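Local coordinates for protein cytolethal distending toxin subunit B (Escherichia coli, PDB 2F1N) that nicks DNA as the endonuclease subunit of a tripartite bacterial toxin, very probably damaging DNA in intoxicated cells and inducing G2/M cell-cycle arrest, at residues 204-209 against 233-238. Sequence-based numbering, arbitrary orientation.
Sequences ASEIIS and RPSPLQ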
ATOM      1  N   ALA A 204       7.592  10.762 -14.849  1.00 17.26           N
ATOM      2  CA  ALA A 204       7.782   9.327 -14.707  1.00 16.93           C
ATOM      3  C   ALA A 204       6.686   8.654 -13.853  1.00 15.32           C
ATOM      4  O   ALA A 204       6.802   7.469 -13.534  1.00 13.89           O
ATOM      5  CB  ALA A 204       9.192   9.038 -14.088  1.00 17.15           C
ATOM      6  N   SER A 205       5.600   9.374 -13.586  1.00 14.89           N
ATOM      7  CA  SER A 205       4.534   8.807 -12.800  1.00 15.54           C
ATOM      8  C   SER A 205       3.192   9.458 -13.096  1.00 15.49           C
ATOM      9  O   SER A 205       3.099  10.475 -13.793  1.00 16.93           O
ATOM     10  CB  SER A 205       4.846   8.966 -11.290  1.00 13.67           C
ATOM     11  OG  SER A 205       4.915  10.347 -10.983  1.00 16.05           O
ATOM     12  N   GLU A 206       2.137   8.875 -12.548  1.00 15.98           N
ATOM     13  CA  GLU A 206       0.805   9.486 -12.611  1.00 16.72           C
ATOM     14  C   GLU A 206       0.128   9.237 -11.272  1.00 16.64           C
ATOM     15  O   GLU A 206       0.300   8.174 -10.654  1.00 16.24           O
ATOM     16  CB  GLU A 206      -0.013   8.848 -13.760  1.00 17.51           C
ATOM     17  CG  GLU A 206      -0.198   7.356 -13.641  1.00 20.71           C
ATOM     18  CD  GLU A 206      -0.858   6.720 -14.860  1.00 28.30           C
ATOM     19  OE1 GLU A 206      -1.231   7.462 -15.797  1.00 34.18           O
ATOM     20  OE2 GLU A 206      -1.024   5.471 -14.842  1.00 34.12           O
ATOM     21  N   ILE A 207      -0.639  10.215 -10.827  1.00 16.48           N
ATOM     22  CA  ILE A 207      -1.396  10.048  -9.587  1.00 15.85           C
ATOM     23  C   ILE A 207      -2.768   9.512  -9.958  1.00 16.82           C
ATOM     24  O   ILE A 207      -3.405  10.043 -10.855  1.00 17.44           O
ATOM     25  CB  ILE A 207      -1.441  11.376  -8.830  1.00 16.36           C
ATOM     26  CG1 ILE A 207       0.002  11.768  -8.396  1.00 16.15           C
ATOM     27  CG2 ILE A 207      -2.351  11.263  -7.621  1.00 17.05           C
ATOM     28  CD1 ILE A 207       0.084  13.067  -7.666  1.00 22.27           C
ATOM     29  N   ILE A 208      -3.207   8.438  -9.295  1.00 15.61           N
ATOM     30  CA  ILE A 208      -4.534   7.852  -9.553  1.00 16.52           C
ATOM     31  C   ILE A 208      -5.368   8.025  -8.289  1.00 16.31           C
ATOM     32  O   ILE A 208      -5.141   7.349  -7.292  1.00 16.65           O
ATOM     33  CB  ILE A 208      -4.390   6.352  -9.984  1.00 16.44           C
ATOM     34  CG1 ILE A 208      -3.378   6.227 -11.117  1.00 20.81           C
ATOM     35  CG2 ILE A 208      -5.737   5.717 -10.439  1.00 16.42           C
ATOM     36  CD1 ILE A 208      -2.733   4.875 -11.178  1.00 27.86           C
ATOM     37  N   SER A 209      -6.353   8.918  -8.334  1.00 16.15           N
ATOM     38  CA  SER A 209      -7.106   9.281  -7.123  1.00 16.72           C
ATOM     39  C   SER A 209      -8.579   9.272  -7.416  1.00 16.73           C
ATOM     40  O   SER A 209      -8.984   9.531  -8.560  1.00 16.81           O
ATOM     41  CB  SER A 209      -6.693  10.660  -6.589  1.00 16.92           C
ATOM     42  OG  SER A 209      -6.749  11.609  -7.631  1.00 21.64           O
ATOM     43  N   ARG A 233       4.892   4.854 -19.221  1.00 29.51           N
ATOM     44  CA  ARG A 233       3.744   5.165 -20.071  1.00 31.95           C
ATOM     45  C   ARG A 233       2.481   5.137 -19.214  1.00 32.02           C
ATOM     46  O   ARG A 233       2.283   4.197 -18.433  1.00 32.07           O
ATOM     47  CB  ARG A 233       3.601   4.173 -21.232  1.00 33.04           C
ATOM     48  CG  ARG A 233       4.679   4.295 -22.328  1.00 37.51           C
ATOM     49  CD  ARG A 233       5.811   3.288 -22.153  1.00 44.62           C
ATOM     50  NE  ARG A 233       6.742   3.214 -23.286  1.00 48.90           N
ATOM     51  CZ  ARG A 233       7.751   2.346 -23.362  1.00 51.86           C
ATOM     52  NH1 ARG A 233       7.958   1.464 -22.383  1.00 53.02           N
ATOM     53  NH2 ARG A 233       8.556   2.345 -24.419  1.00 53.27           N
ATOM     54  N   PRO A 234       1.657   6.171 -19.331  1.00 32.90           N
ATOM     55  CA  PRO A 234       0.416   6.266 -18.556  1.00 33.17           C
ATOM     56  C   PRO A 234      -0.432   5.000 -18.681  1.00 32.99           C
ATOM     57  O   PRO A 234      -0.490   4.406 -19.756  1.00 32.80           O
ATOM     58  CB  PRO A 234      -0.302   7.446 -19.200  1.00 33.97           C
ATOM     59  CG  PRO A 234       0.759   8.260 -19.789  1.00 33.91           C
ATOM     60  CD  PRO A 234       1.856   7.344 -20.206  1.00 32.97           C
ATOM     61  N   SER A 235      -1.041   4.586 -17.573  1.00 32.44           N
ATOM     62  CA  SER A 235      -1.844   3.362 -17.518  1.00 32.25           C
ATOM     63  C   SER A 235      -3.326   3.735 -17.457  1.00 30.83           C
ATOM     64  O   SER A 235      -3.692   4.761 -16.874  1.00 31.67           O
ATOM     65  CB  SER A 235      -1.477   2.534 -16.281  1.00 32.50           C
ATOM     66  OG  SER A 235      -0.391   1.659 -16.539  1.00 34.25           O
ATOM     67  N   PRO A 236      -4.194   2.951 -18.084  1.00 28.65           N
ATOM     68  CA  PRO A 236      -5.634   3.229 -17.977  1.00 27.29           C
ATOM     69  C   PRO A 236      -6.186   2.718 -16.648  1.00 26.59           C
ATOM     70  O   PRO A 236      -7.023   1.793 -16.633  1.00 28.47           O
ATOM     71  CB  PRO A 236      -6.230   2.446 -19.153  1.00 27.13           C
ATOM     72  CG  PRO A 236      -5.268   1.352 -19.399  1.00 28.03           C
ATOM     73  CD  PRO A 236      -3.896   1.843 -19.008  1.00 27.58           C
ATOM     74  N   LEU A 237      -5.721   3.295 -15.544  1.00 24.15           N
ATOM     75  CA  LEU A 237      -6.222   2.912 -14.222  1.00 22.41           C
ATOM     76  C   LEU A 237      -7.093   3.975 -13.645  1.00 20.92           C
ATOM     77  O   LEU A 237      -6.891   5.162 -13.912  1.00 18.96           O
ATOM     78  CB  LEU A 237      -5.073   2.618 -13.244  1.00 22.63           C
ATOM     79  CG  LEU A 237      -4.142   1.476 -13.621  1.00 22.30           C
ATOM     80  CD1 LEU A 237      -2.867   1.555 -12.748  1.00 25.93           C
ATOM     81  CD2 LEU A 237      -4.865   0.127 -13.439  1.00 23.75           C
ATOM     82  N   GLN A 238      -8.065   3.556 -12.829  1.00 20.38           N
ATOM     83  CA  GLN A 238      -8.909   4.519 -12.125  1.00 19.81           C
ATOM     84  C   GLN A 238      -9.081   4.113 -10.671  1.00 18.10           C
ATOM     85  O   GLN A 238      -9.014   2.941 -10.317  1.00 17.97           O
ATOM     86  CB  GLN A 238     -10.285   4.706 -12.814  1.00 22.16           C
ATOM     87  CG  GLN A 238     -10.141   5.275 -14.248  1.00 29.57           C
ATOM     88  CD  GLN A 238     -10.643   6.718 -14.434  1.00 37.95           C
ATOM     89  OE1 GLN A 238      -9.846   7.639 -14.708  1.00 41.71           O
ATOM     90  NE2 GLN A 238     -11.964   6.907 -14.338  1.00 40.57           N
TER
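E206 and I208 face P234 and Q238 from a chain running in the same direction, with CA atoms 6.8 Å apart at E206–P234, and no backbone-to-backbone hydrogen bond spans the gap, which is bridged instead by side chains and by one backbone N-H. The polar half of the contact is a carboxylate set over the backbone of P234 and S235. The CG of E206 lies between its own backbone N and carbonyl carbon (chi1 59°), and the chain is extended beyond it, carrying the acid group across to the loop. There the N-H of S235 points to OE2, 2.9 Å from N to OE2, with an N-H...O angle of 155°; it arrives on the syn side, 27° out of the carboxylate plane. The same N-H makes a weaker, longer bond to OE1, which also rests against P234, 3.4 Å from its CA. OE2 in turn lies 3.3 Å from CB of S235. Immediately downstream, P236 is the centre of an inverse gamma turn, with a weak bond from L237 N to S235 O, and strand 237-241 begins directly after it.

The apolar half is carried by I208, whose two branches meet different parts of that strand. CD1 touches the CD1 of L237 at 3.7 Å, the two side chains crossing obliquely, while CG2 packs on the backbone at L237 O and Q238 C.

Strands 205-208 and 237-241 are edge strands of the two sheets of the DNase I-like sandwich, so the contact bridges the sheets along one border. Backbone bonds join E206 and I208 to strand 222-228, and L237 packs on V259 of strand 257-261. I207, on the other face of its strand, meets helix 190-194, part of the nuclear localization signal.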